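Local coordinates for tryptophanyl-tRNA synthetase (PDB 2EL7), which probably attaches L-tryptophan to tRNA(Trp) at the expense of ATP, working as a homodimeric class I aminoacyl-tRNA synthetase, at residues F39-Y44 / E64-N69; A135-Y140 / P174-L179; G73-K78 / P296-D301; V87-E92 / A316-V321. One frame throughout, in Å; residues are numbered along the deposited sequence.

Interaction 1: residues F39-Y44 / E64-N69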
loop_
_atom_site.group_PDB
_atom_site.type_symbol
_atom_site.label_atom_id
_atom_site.label_comp_id
_atom_site.label_asym_id
_atom_site.label_seq_id
_atom_site.Cartn_x
_atom_site.Cartn_y
_atom_site.Cartn_z
ATOM N N PHE A 39 -3.448 5.998 20.158
ATOM C CA PHE A 39 -4.435 6.867 19.507
ATOM C C PHE A 39 -3.804 7.350 18.237
ATOM O O PHE A 39 -2.779 8.024 18.276
ATOM C CB PHE A 39 -4.840 8.039 20.413
ATOM C CG PHE A 39 -5.601 7.615 21.652
ATOM C CD1 PHE A 39 -4.920 7.322 22.845
ATOM C CD2 PHE A 39 -6.994 7.530 21.632
ATOM C CE1 PHE A 39 -5.611 6.959 23.993
ATOM C CE2 PHE A 39 -7.715 7.165 22.785
ATOM C CZ PHE A 39 -7.031 6.879 23.969
ATOM N N CYS A 40 -4.425 6.989 17.110
ATOM C CA CYS A 40 -3.913 7.292 15.770
ATOM C C CYS A 40 -4.758 8.267 14.955
ATOM O O CYS A 40 -5.907 7.974 14.637
ATOM C CB CYS A 40 -3.773 5.967 14.999
ATOM S SG CYS A 40 -2.935 5.984 13.380
ATOM N N ILE A 41 -4.175 9.422 14.619
ATOM C CA ILE A 41 -4.844 10.434 13.819
ATOM C C ILE A 41 -4.695 9.913 12.380
ATOM O O ILE A 41 -3.607 9.969 11.797
ATOM C CB ILE A 41 -4.143 11.814 13.984
ATOM C CG1 ILE A 41 -4.383 12.360 15.397
ATOM C CG2 ILE A 41 -4.665 12.805 12.942
ATOM C CD1 ILE A 41 -3.647 13.666 15.700
ATOM N N VAL A 42 -5.781 9.419 11.797
ATOM C CA VAL A 42 -5.694 8.838 10.456
ATOM C C VAL A 42 -5.710 9.797 9.259
ATOM O O VAL A 42 -6.648 9.796 8.468
ATOM C CB VAL A 42 -6.787 7.736 10.254
ATOM C CG1 VAL A 42 -6.497 6.564 11.163
ATOM C CG2 VAL A 42 -8.166 8.285 10.552
ATOM N N ASP A 43 -4.625 10.551 9.099
ATOM C CA ASP A 43 -4.523 11.525 8.023
ATOM C C ASP A 43 -4.634 10.889 6.632
ATOM O O ASP A 43 -5.171 11.505 5.710
ATOM C CB ASP A 43 -3.229 12.354 8.173
ATOM C CG ASP A 43 -1.959 11.499 8.210
ATOM O OD1 ASP A 43 -0.865 12.074 8.077
ATOM O OD2 ASP A 43 -2.034 10.265 8.365
ATOM N N TYR A 44 -4.157 9.656 6.480
ATOM C CA TYR A 44 -4.258 8.957 5.200
ATOM C C TYR A 44 -5.701 8.739 4.753
ATOM O O TYR A 44 -5.947 8.513 3.575
ATOM C CB TYR A 44 -3.536 7.604 5.254
ATOM C CG TYR A 44 -2.065 7.702 4.892
ATOM C CD1 TYR A 44 -1.132 6.791 5.399
ATOM C CD2 TYR A 44 -1.603 8.717 4.057
ATOM C CE1 TYR A 44 0.225 6.897 5.090
ATOM C CE2 TYR A 44 -0.248 8.832 3.734
ATOM C CZ TYR A 44 0.659 7.924 4.253
ATOM O OH TYR A 44 1.999 8.052 3.942
ATOM N N GLU A 64 -4.386 20.285 14.395
ATOM C CA GLU A 64 -5.491 20.757 15.228
ATOM C C GLU A 64 -6.218 19.565 15.826
ATOM O O GLU A 64 -6.699 19.645 16.943
ATOM C CB GLU A 64 -6.468 21.623 14.417
ATOM C CG GLU A 64 -5.948 23.018 14.093
ATOM C CD GLU A 64 -6.866 23.809 13.152
ATOM O OE1 GLU A 64 -7.852 23.231 12.633
ATOM O OE2 GLU A 64 -6.594 25.015 12.920
ATOM N N ALA A 65 -6.300 18.465 15.076
ATOM C CA ALA A 65 -6.938 17.236 15.557
ATOM C C ALA A 65 -6.245 16.803 16.839
ATOM O O ALA A 65 -6.891 16.413 17.811
ATOM C CB ALA A 65 -6.831 16.122 14.515
ATOM N N ALA A 66 -4.921 16.867 16.842
ATOM C CA ALA A 66 -4.172 16.494 18.027
ATOM C C ALA A 66 -4.423 17.499 19.140
ATOM O O ALA A 66 -4.694 17.132 20.283
ATOM C CB ALA A 66 -2.668 16.426 17.718
ATOM N N LEU A 67 -4.329 18.775 18.805
ATOM C CA LEU A 67 -4.523 19.803 19.806
ATOM C C LEU A 67 -5.874 19.705 20.482
ATOM O O LEU A 67 -5.958 19.645 21.704
ATOM C CB LEU A 67 -4.354 21.202 19.193
ATOM C CG LEU A 67 -4.457 22.412 20.145
ATOM C CD1 LEU A 67 -3.763 23.588 19.492
ATOM C CD2 LEU A 67 -5.937 22.753 20.467
ATOM N N VAL A 68 -6.934 19.672 19.695
ATOM C CA VAL A 68 -8.250 19.632 20.304
ATOM C C VAL A 68 -8.551 18.360 21.098
ATOM O O VAL A 68 -9.181 18.427 22.155
ATOM C CB VAL A 68 -9.364 19.888 19.267
ATOM C CG1 VAL A 68 -10.709 19.923 19.982
ATOM C CG2 VAL A 68 -9.126 21.230 18.565
ATOM N N ASN A 69 -8.107 17.214 20.613
ATOM C CA ASN A 69 -8.350 15.990 21.354
ATOM C C ASN A 69 -7.535 15.965 22.632
ATOM O O ASN A 69 -7.966 15.411 23.638
ATOM C CB ASN A 69 -8.065 14.773 20.489
ATOM C CG ASN A 69 -9.228 14.443 19.594
ATOM O OD1 ASN A 69 -10.238 13.957 20.059
ATOM N ND2 ASN A 69 -9.105 14.750 18.314
#
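Ile41, at the end of strand 37-41, reaches helix 55-72 with its methyl groups, which settle against two successive alanines, Ala65 and Ala66. CD1 of Ile41 makes the closest approaches: it lies 3.6 Å from CB of Ala66 and 4.2 Å from CB of Ala65, and it comes as near to the backbone N of Ala66 as to its CB, so the methyl is seated on the helix backbone as well as on its small side chains. The CG1 branch stands beside the backbone N of Ile41 and then runs straight out (chi2 176°), which places CD1 at the far end of an extended branch, against the helix. CG2 of Ile41 stands beside it over Ala65 CB, at 4.3 Å. With only methyls on the helix side, the backbones come close: CA of Ile41 and CA of Ala65 are 7.3 Å apart. One turn along, Asn69 folds its amide back on the helix, and its ND2 donates to Ala65 O at 2.8 Å, tilted 27° from the carbonyl plane. The same oxygen receives Asn69 N from the opposite face, so two donors grip it. The contact is wholly buried and joins the first strand of a beta-alpha-beta unit to its connecting helix, as expected in the Rossmann fold of class I synthetases. Strand 37-41 runs between the parallel strands 4-8 and 80-83; Ile41 lies close to Pro10 of the HIGH region, and both Ile41 and Asn69 touch Ile8 of strand 4-8.

Interaction 2: residues A135-Y140 / P174-L179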
loop_
_atom_site.group_PDB
_atom_site.type_symbol
_atom_site.label_atom_id
_atom_site.label_comp_id
_atom_site.label_asym_id
_atom_site.label_seq_id
_atom_site.Cartn_x
_atom_site.Cartn_y
_atom_site.Cartn_z
ATOM N N ALA A 135 -4.224 -3.154 8.561
ATOM C CA ALA A 135 -2.775 -3.157 8.763
ATOM C C ALA A 135 -2.401 -2.206 9.881
ATOM O O ALA A 135 -1.451 -2.421 10.600
ATOM C CB ALA A 135 -2.087 -2.759 7.493
ATOM N N ASP A 136 -3.163 -1.135 10.013
ATOM C CA ASP A 136 -2.920 -0.155 11.059
ATOM C C ASP A 136 -3.204 -0.850 12.402
ATOM O O ASP A 136 -2.441 -0.719 13.350
ATOM C CB ASP A 136 -3.855 1.045 10.838
ATOM C CG ASP A 136 -3.177 2.391 11.074
ATOM O OD1 ASP A 136 -1.923 2.450 11.156
ATOM O OD2 ASP A 136 -3.927 3.399 11.166
ATOM N N ILE A 137 -4.295 -1.604 12.463
ATOM C CA ILE A 137 -4.674 -2.314 13.673
ATOM C C ILE A 137 -3.688 -3.441 14.024
ATOM O O ILE A 137 -3.213 -3.531 15.166
ATOM C CB ILE A 137 -6.109 -2.929 13.553
ATOM C CG1 ILE A 137 -7.157 -1.816 13.466
ATOM C CG2 ILE A 137 -6.397 -3.836 14.747
ATOM C CD1 ILE A 137 -8.578 -2.320 13.338
ATOM N N LEU A 138 -3.350 -4.275 13.044
ATOM C CA LEU A 138 -2.452 -5.372 13.331
ATOM C C LEU A 138 -0.944 -5.065 13.418
ATOM O O LEU A 138 -0.195 -5.789 14.104
ATOM C CB LEU A 138 -2.733 -6.508 12.354
ATOM C CG LEU A 138 -4.222 -6.906 12.366
ATOM C CD1 LEU A 138 -4.495 -8.000 11.315
ATOM C CD2 LEU A 138 -4.633 -7.364 13.765
ATOM N N ILE A 139 -0.479 -4.007 12.752
ATOM C CA ILE A 139 0.955 -3.683 12.814
ATOM C C ILE A 139 1.375 -3.399 14.270
ATOM O O ILE A 139 2.551 -3.571 14.635
ATOM C CB ILE A 139 1.293 -2.439 11.990
ATOM C CG1 ILE A 139 2.795 -2.361 11.755
ATOM C CG2 ILE A 139 0.888 -1.163 12.759
ATOM C CD1 ILE A 139 3.246 -2.994 10.505
ATOM N N TYR A 140 0.405 -2.961 15.081
ATOM C CA TYR A 140 0.618 -2.612 16.482
ATOM C C TYR A 140 0.078 -3.694 17.415
ATOM O O TYR A 140 0.069 -3.521 18.648
ATOM C CB TYR A 140 -0.077 -1.278 16.822
ATOM C CG TYR A 140 0.371 -0.096 15.981
ATOM C CD1 TYR A 140 -0.541 0.615 15.188
ATOM C CD2 TYR A 140 1.710 0.264 15.925
ATOM C CE1 TYR A 140 -0.110 1.641 14.353
ATOM C CE2 TYR A 140 2.145 1.271 15.107
ATOM C CZ TYR A 140 1.241 1.956 14.308
ATOM O OH TYR A 140 1.737 2.865 13.391
ATOM N N PRO A 174 -3.176 -10.992 16.742
ATOM C CA PRO A 174 -4.331 -11.245 17.607
ATOM C C PRO A 174 -5.501 -10.940 16.715
ATOM O O PRO A 174 -5.318 -10.287 15.698
ATOM C CB PRO A 174 -4.182 -10.187 18.700
ATOM C CG PRO A 174 -3.622 -9.001 17.892
ATOM C CD PRO A 174 -2.530 -9.715 17.096
ATOM N N GLU A 175 -6.685 -11.413 17.078
ATOM C CA GLU A 175 -7.916 -11.146 16.330
ATOM C C GLU A 175 -8.572 -10.016 17.105
ATOM O O GLU A 175 -9.175 -10.239 18.140
ATOM C CB GLU A 175 -8.826 -12.375 16.337
ATOM C CG GLU A 175 -8.306 -13.508 15.460
ATOM C CD GLU A 175 -9.171 -14.747 15.507
ATOM O OE1 GLU A 175 -10.387 -14.630 15.253
ATOM O OE2 GLU A 175 -8.629 -15.838 15.794
ATOM N N PRO A 176 -8.462 -8.787 16.617
ATOM C CA PRO A 176 -9.077 -7.683 17.357
ATOM C C PRO A 176 -10.567 -7.762 17.551
ATOM O O PRO A 176 -11.290 -8.298 16.713
ATOM C CB PRO A 176 -8.663 -6.449 16.553
ATOM C CG PRO A 176 -8.502 -6.998 15.187
ATOM C CD PRO A 176 -7.823 -8.306 15.382
ATOM N N GLN A 177 -11.017 -7.227 18.680
ATOM C CA GLN A 177 -12.434 -7.196 18.975
ATOM C C GLN A 177 -12.906 -5.753 19.024
ATOM O O GLN A 177 -12.172 -4.870 19.474
ATOM C CB GLN A 177 -12.717 -7.892 20.306
ATOM C CG GLN A 177 -12.870 -9.395 20.166
ATOM C CD GLN A 177 -12.916 -10.096 21.509
ATOM O OE1 GLN A 177 -13.602 -9.642 22.434
ATOM N NE2 GLN A 177 -12.192 -11.217 21.627
ATOM N N ALA A 178 -14.117 -5.524 18.530
ATOM C CA ALA A 178 -14.718 -4.203 18.527
ATOM C C ALA A 178 -15.165 -3.849 19.942
ATOM O O ALA A 178 -15.633 -4.712 20.696
ATOM C CB ALA A 178 -15.908 -4.182 17.607
ATOM N N LEU A 179 -14.987 -2.587 20.316
ATOM C CA LEU A 179 -15.422 -2.120 21.625
ATOM C C LEU A 179 -16.482 -1.074 21.345
ATOM O O LEU A 179 -16.168 0.015 20.850
ATOM C CB LEU A 179 -14.270 -1.476 22.407
ATOM C CG LEU A 179 -14.616 -0.792 23.745
ATOM C CD1 LEU A 179 -15.187 -1.832 24.713
ATOM C CD2 LEU A 179 -13.360 -0.144 24.349
#
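Ile137 and Leu138, near the end of helix 124-139, pack on the ring of Pro176 and the backbone of Pro174, just ahead of strand 177-179, a helix-to-loop contact within the Rossmann-type catalytic domain of a class I synthetase. The apolar part centres on the ring of Pro176, which is shared by both helix residues. CG2 of Ile137 lies 3.8 Å from Pro176 CG and 3.9 Å from Pro176 CB, touching one end of the ring, whereas CD2 of Leu138 meets the other end, 3.7 Å from Pro176 CD. The two methyls stand side by side against the ring, and Leu138 CD2 is also 4.1 Å from Pro176 CG. Ile137 offers its shorter branch here, since CG2 stands anti to the backbone N; the CG1 branch runs beside that N and makes none of these contacts. Leu138 crosses the proline ring at about a right angle. Thr158 of helix 153-169 touches Ile137, Leu138 and Pro176 alike and so closes over the same cluster.

Polar bonds belong to the surroundings. Arg159 NH2 donates to Pro176 O, Glu175 forms a salt bridge with Arg163, and the backbone of Gln177 pairs with Asp143 and Val145. Asp136, one residue before Ile137, is predicted to bind L-tryptophan but takes no part in this contact. The remaining contact brings a methyl to a carbonyl: with CD1 of Leu138 in the extended position (chi2 177°), the other branch, CD2, is the one turned to the loop and rests 3.6 Å from the backbone O of Pro174.

Interaction 3: residues G73-K78 / P296-D301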
loop_
_atom_site.group_PDB
_atom_site.type_symbol
_atom_site.label_atom_id
_atom_site.label_comp_id
_atom_site.label_asym_id
_atom_site.label_seq_id
_atom_site.Cartn_x
_atom_site.Cartn_y
_atom_site.Cartn_z
ATOM N N GLY A 73 -9.107 15.979 26.521
ATOM C CA GLY A 73 -8.757 15.002 27.544
ATOM C C GLY A 73 -7.736 13.923 27.252
ATOM O O GLY A 73 -7.305 13.254 28.193
ATOM N N LEU A 74 -7.361 13.706 25.987
ATOM C CA LEU A 74 -6.361 12.689 25.664
ATOM C C LEU A 74 -5.054 13.233 26.199
ATOM O O LEU A 74 -4.589 14.269 25.733
ATOM C CB LEU A 74 -6.284 12.464 24.150
ATOM C CG LEU A 74 -7.487 11.694 23.582
ATOM C CD1 LEU A 74 -7.109 11.136 22.230
ATOM C CD2 LEU A 74 -7.878 10.517 24.501
ATOM N N ASP A 75 -4.466 12.547 27.180
ATOM C CA ASP A 75 -3.250 13.014 27.848
ATOM C C ASP A 75 -1.937 12.353 27.428
ATOM O O ASP A 75 -1.651 11.207 27.779
ATOM C CB ASP A 75 -3.483 12.878 29.355
ATOM C CG ASP A 75 -2.358 13.439 30.200
ATOM O OD1 ASP A 75 -2.516 13.364 31.442
ATOM O OD2 ASP A 75 -1.338 13.937 29.655
ATOM N N PRO A 76 -1.095 13.096 26.696
ATOM C CA PRO A 76 0.203 12.626 26.192
ATOM C C PRO A 76 1.185 12.209 27.271
ATOM O O PRO A 76 2.205 11.618 26.960
ATOM C CB PRO A 76 0.717 13.806 25.379
ATOM C CG PRO A 76 -0.543 14.630 25.092
ATOM C CD PRO A 76 -1.287 14.520 26.372
ATOM N N GLU A 77 0.890 12.527 28.532
ATOM C CA GLU A 77 1.761 12.118 29.639
ATOM C C GLU A 77 1.397 10.704 30.066
ATOM O O GLU A 77 2.147 10.062 30.796
ATOM C CB GLU A 77 1.598 13.032 30.866
ATOM C CG GLU A 77 1.941 14.497 30.622
ATOM C CD GLU A 77 3.265 14.660 29.915
ATOM O OE1 GLU A 77 3.335 15.515 29.003
ATOM O OE2 GLU A 77 4.223 13.927 30.272
ATOM N N LYS A 78 0.231 10.239 29.621
ATOM C CA LYS A 78 -0.268 8.910 29.944
ATOM C C LYS A 78 -0.408 7.985 28.736
ATOM O O LYS A 78 -0.049 6.807 28.827
ATOM C CB LYS A 78 -1.631 9.010 30.607
ATOM C CG LYS A 78 -1.658 9.738 31.951
ATOM C CD LYS A 78 -3.061 9.711 32.506
ATOM C CE LYS A 78 -3.253 10.723 33.611
ATOM N NZ LYS A 78 -4.712 10.875 33.897
ATOM N N PRO A 296 2.492 25.245 20.779
ATOM C CA PRO A 296 2.337 24.100 19.873
ATOM C C PRO A 296 3.513 23.091 19.903
ATOM O O PRO A 296 3.405 21.998 19.354
ATOM C CB PRO A 296 2.138 24.766 18.502
ATOM C CG PRO A 296 2.876 26.116 18.645
ATOM C CD PRO A 296 2.448 26.529 20.048
ATOM N N ASP A 297 4.632 23.443 20.541
ATOM C CA ASP A 297 5.757 22.500 20.627
ATOM C C ASP A 297 5.332 21.298 21.467
ATOM O O ASP A 297 5.771 20.178 21.229
ATOM C CB ASP A 297 6.983 23.131 21.290
ATOM C CG ASP A 297 7.709 24.122 20.394
ATOM O OD1 ASP A 297 7.265 24.369 19.250
ATOM O OD2 ASP A 297 8.740 24.662 20.855
ATOM N N TYR A 298 4.486 21.539 22.463
ATOM C CA TYR A 298 4.001 20.462 23.320
ATOM C C TYR A 298 3.249 19.431 22.470
ATOM O O TYR A 298 3.409 18.234 22.656
ATOM C CB TYR A 298 3.044 21.010 24.383
ATOM C CG TYR A 298 2.579 19.966 25.368
ATOM C CD1 TYR A 298 3.429 19.499 26.370
ATOM C CD2 TYR A 298 1.326 19.375 25.237
ATOM C CE1 TYR A 298 3.042 18.450 27.213
ATOM C CE2 TYR A 298 0.925 18.333 26.064
ATOM C CZ TYR A 298 1.785 17.868 27.054
ATOM O OH TYR A 298 1.383 16.821 27.876
ATOM N N VAL A 299 2.424 19.903 21.539
ATOM C CA VAL A 299 1.648 18.997 20.716
ATOM C C VAL A 299 2.534 18.236 19.769
ATOM O O VAL A 299 2.430 17.017 19.670
ATOM C CB VAL A 299 0.596 19.762 19.929
ATOM C CG1 VAL A 299 -0.207 18.808 19.042
ATOM C CG2 VAL A 299 -0.297 20.521 20.911
ATOM N N MET A 300 3.420 18.952 19.079
ATOM C CA MET A 300 4.319 18.302 18.137
ATOM C C MET A 300 5.265 17.306 18.808
ATOM O O MET A 300 5.611 16.286 18.212
ATOM C CB MET A 300 5.112 19.342 17.345
ATOM C CG MET A 300 4.244 20.185 16.393
ATOM S SD MET A 300 3.382 19.206 15.123
ATOM C CE MET A 300 4.699 18.142 14.604
ATOM N N ASP A 301 5.657 17.592 20.046
ATOM C CA ASP A 301 6.561 16.730 20.800
ATOM C C ASP A 301 5.813 15.476 21.281
ATOM O O ASP A 301 6.386 14.376 21.316
ATOM C CB ASP A 301 7.152 17.507 21.985
ATOM C CG ASP A 301 8.250 16.735 22.716
ATOM O OD1 ASP A 301 7.979 16.147 23.769
ATOM O OD2 ASP A 301 9.394 16.714 22.231
HETATM O O HOH W 1 -1.196 16.983 29.326
#
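Tyr298 reaches out from near the start of helix 296-324 and sets its hydroxyl on the loop at Pro76 and Glu77. The tight part is polar: Tyr298 OH donates to Glu77 OE1 at 2.6 Å, using the anti lone pair of that oxygen, which sits at the ring edge near its plane. The carboxylate is turned 39° from the ring. Glu77 gets there through a bend at chi2 (-48°) that brings its carboxylate round to the hydroxyl. Packing against Pro76 is looser. Its ring lies across the tyrosine at about a right angle, CD standing 3.8 Å from Tyr298 OH and CG 4.1 Å from Tyr298 CE2. On the solvent side a water bridges Tyr298 and Asp75, donating to Tyr298 OH at 3.0 Å and to Asp75 OD2 at 3.1 Å. That OD2 also accepts Glu77 N at 2.9 Å, from above the carboxylate plane, forming an Asx turn within the loop that carries Glu77. Away from the annotated sites, this surface contact ties the loop between helix 55-72 and strand 80-83 to the C-terminal helix, while Val299 packs on Phe63 of helix 55-72 and on Leu292 of helix 267-294.

Interaction 4: residues V87-E92 / A316-V321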
loop_
_atom_site.group_PDB
_atom_site.type_symbol
_atom_site.label_atom_id
_atom_site.label_comp_id
_atom_site.label_asym_id
_atom_site.label_seq_id
_atom_site.Cartn_x
_atom_site.Cartn_y
_atom_site.Cartn_z
ATOM N N VAL A 87 4.250 6.665 10.815
ATOM C CA VAL A 87 4.763 5.303 10.917
ATOM C C VAL A 87 4.299 4.613 9.634
ATOM O O VAL A 87 3.276 3.950 9.591
ATOM C CB VAL A 87 4.229 4.594 12.144
ATOM C CG1 VAL A 87 4.875 3.222 12.269
ATOM C CG2 VAL A 87 4.516 5.454 13.368
ATOM N N PRO A 88 5.067 4.781 8.563
ATOM C CA PRO A 88 4.811 4.236 7.229
ATOM C C PRO A 88 4.817 2.720 7.047
ATOM O O PRO A 88 4.287 2.232 6.045
ATOM C CB PRO A 88 5.886 4.922 6.394
ATOM C CG PRO A 88 7.065 4.876 7.352
ATOM C CD PRO A 88 6.409 5.397 8.622
ATOM N N GLU A 89 5.426 1.990 7.988
ATOM C CA GLU A 89 5.495 0.536 7.931
ATOM C C GLU A 89 4.127 -0.099 7.656
ATOM O O GLU A 89 4.036 -1.098 6.949
ATOM C CB GLU A 89 6.011 -0.062 9.262
ATOM C CG GLU A 89 7.508 -0.039 9.552
ATOM C CD GLU A 89 8.048 1.341 9.838
ATOM O OE1 GLU A 89 7.283 2.221 10.275
ATOM O OE2 GLU A 89 9.260 1.546 9.641
ATOM N N HIS A 90 3.053 0.450 8.216
ATOM C CA HIS A 90 1.785 -0.199 7.976
ATOM C C HIS A 90 1.361 -0.237 6.523
ATOM O O HIS A 90 0.600 -1.134 6.150
ATOM C CB HIS A 90 0.660 0.360 8.893
ATOM C CG HIS A 90 0.015 1.619 8.406
ATOM N ND1 HIS A 90 0.574 2.864 8.596
ATOM C CD2 HIS A 90 -1.135 1.820 7.725
ATOM C CE1 HIS A 90 -0.205 3.779 8.047
ATOM N NE2 HIS A 90 -1.248 3.170 7.511
ATOM N N THR A 91 1.843 0.688 5.688
ATOM C CA THR A 91 1.465 0.634 4.271
ATOM C C THR A 91 2.132 -0.536 3.614
ATOM O O THR A 91 1.735 -0.948 2.538
ATOM C CB THR A 91 1.846 1.919 3.399
ATOM O OG1 THR A 91 3.268 2.099 3.341
ATOM C CG2 THR A 91 1.159 3.152 3.927
ATOM N N GLU A 92 3.182 -1.046 4.236
ATOM C CA GLU A 92 3.888 -2.192 3.681
ATOM C C GLU A 92 3.136 -3.471 4.074
ATOM O O GLU A 92 2.929 -4.381 3.251
ATOM C CB GLU A 92 5.305 -2.239 4.203
ATOM C CG GLU A 92 6.096 -3.378 3.627
ATOM C CD GLU A 92 7.449 -3.515 4.265
ATOM O OE1 GLU A 92 7.863 -2.554 4.938
ATOM O OE2 GLU A 92 8.100 -4.576 4.089
ATOM N N ALA A 316 9.206 -3.980 14.771
ATOM C CA ALA A 316 9.356 -5.335 15.281
ATOM C C ALA A 316 8.336 -6.196 14.517
ATOM O O ALA A 316 8.693 -7.227 13.938
ATOM C CB ALA A 316 9.091 -5.383 16.804
ATOM N N THR A 317 7.089 -5.742 14.455
ATOM C CA THR A 317 6.070 -6.514 13.761
ATOM C C THR A 317 6.414 -6.743 12.309
ATOM O O THR A 317 6.263 -7.850 11.798
ATOM C CB THR A 317 4.676 -5.846 13.765
ATOM O OG1 THR A 317 4.204 -5.664 15.112
ATOM C CG2 THR A 317 3.689 -6.746 13.005
ATOM N N MET A 318 6.865 -5.692 11.637
ATOM C CA MET A 318 7.200 -5.787 10.227
ATOM C C MET A 318 8.403 -6.724 9.973
ATOM O O MET A 318 8.507 -7.336 8.913
ATOM C CB MET A 318 7.458 -4.376 9.666
ATOM C CG MET A 318 7.324 -4.249 8.149
ATOM S SD MET A 318 5.641 -4.747 7.600
ATOM C CE MET A 318 5.991 -6.058 6.509
ATOM N N GLU A 319 9.314 -6.848 10.926
ATOM C CA GLU A 319 10.436 -7.748 10.710
ATOM C C GLU A 319 9.888 -9.150 10.838
ATOM O O GLU A 319 10.224 -10.026 10.055
ATOM C CB GLU A 319 11.553 -7.515 11.733
ATOM C CG GLU A 319 12.539 -6.442 11.302
ATOM C CD GLU A 319 13.572 -6.138 12.370
ATOM O OE1 GLU A 319 14.355 -7.054 12.706
ATOM O OE2 GLU A 319 13.593 -4.985 12.876
ATOM N N GLU A 320 9.037 -9.361 11.834
ATOM C CA GLU A 320 8.425 -10.662 12.022
ATOM C C GLU A 320 7.694 -11.090 10.734
ATOM O O GLU A 320 7.884 -12.210 10.255
ATOM C CB GLU A 320 7.463 -10.605 13.199
ATOM C CG GLU A 320 6.880 -11.917 13.601
ATOM C CD GLU A 320 5.855 -11.755 14.704
ATOM O OE1 GLU A 320 5.307 -12.780 15.191
ATOM O OE2 GLU A 320 5.603 -10.590 15.088
ATOM N N VAL A 321 6.887 -10.198 10.155
ATOM C CA VAL A 321 6.153 -10.511 8.918
ATOM C C VAL A 321 7.060 -10.768 7.710
ATOM O O VAL A 321 6.891 -11.754 7.010
ATOM C CB VAL A 321 5.135 -9.382 8.538
ATOM C CG1 VAL A 321 4.529 -9.655 7.154
ATOM C CG2 VAL A 321 4.028 -9.297 9.579
#
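Met318 is the residue of helix 296-324 that touches segment 87-92, wedged between Glu89 and the side chain of Glu92. Before it along the helix, Thr317 turns elsewhere, to Lys141 and Phe173, while Gln315 NE2, just ahead of the segment, donates to Glu89 OE2 and draws that carboxylate away from the methionine. Met318 itself starts with CB 4.3 Å from Glu89 CG. Its CG, standing anti to the backbone N, lies 3.7 Å from Glu92 OE1, and bends at chi2 (59°) and chi3 (-121°) fold the thioether back so that CE comes 3.5 Å from Glu92 OE2. The sulfur is 4.0 Å from the backbone O of Glu89. Glu92 is fully extended, and the methionine crosses its carboxylate with CG near one oxygen and CE near the other. That buried carboxylate is satisfied by stronger partners: Arg322 forms a salt bridge with OE1, and Tyr44 OH of the second subunit is hydrogen-bonded to OE2. Farther on, Glu320 forms salt bridges with Lys324 and Lys141, and Val321 joins Met318 in packing on Leu93. The contact thus joins the C-terminal helix to the start of helix 89-99, which also neighbours helix 124-139, reached by His90 through Leu132 and Asp136, and the second subunit, whose Thr91 and Glu92 pack against this same turn.

In the fold
Interactions 1, 2 and 4 meet around Asp136, the predicted tryptophan-binding residue: Cys40 SG of interaction 1 lies 3.5 Å from Asp136 OD2, and His90 CG of interaction 4 lies 3.5 Å from Asp136 OD1. Interactions 2 and 4 are further joined by a probable hydrogen bond, Ile139 O to Thr317 OG1 at 2.7 Å. Interaction 3 stands apart from that site, yet adjoins interaction 1, where Val299 CG1 packs 3.7 Å from Ala66 CB. Helix 296-324 serves both interactions 3 and 4, whose centres are about 25 Å apart, so one helix carries two contacts well apart along its length. Interactions 1 and 4 both reach the second subunit.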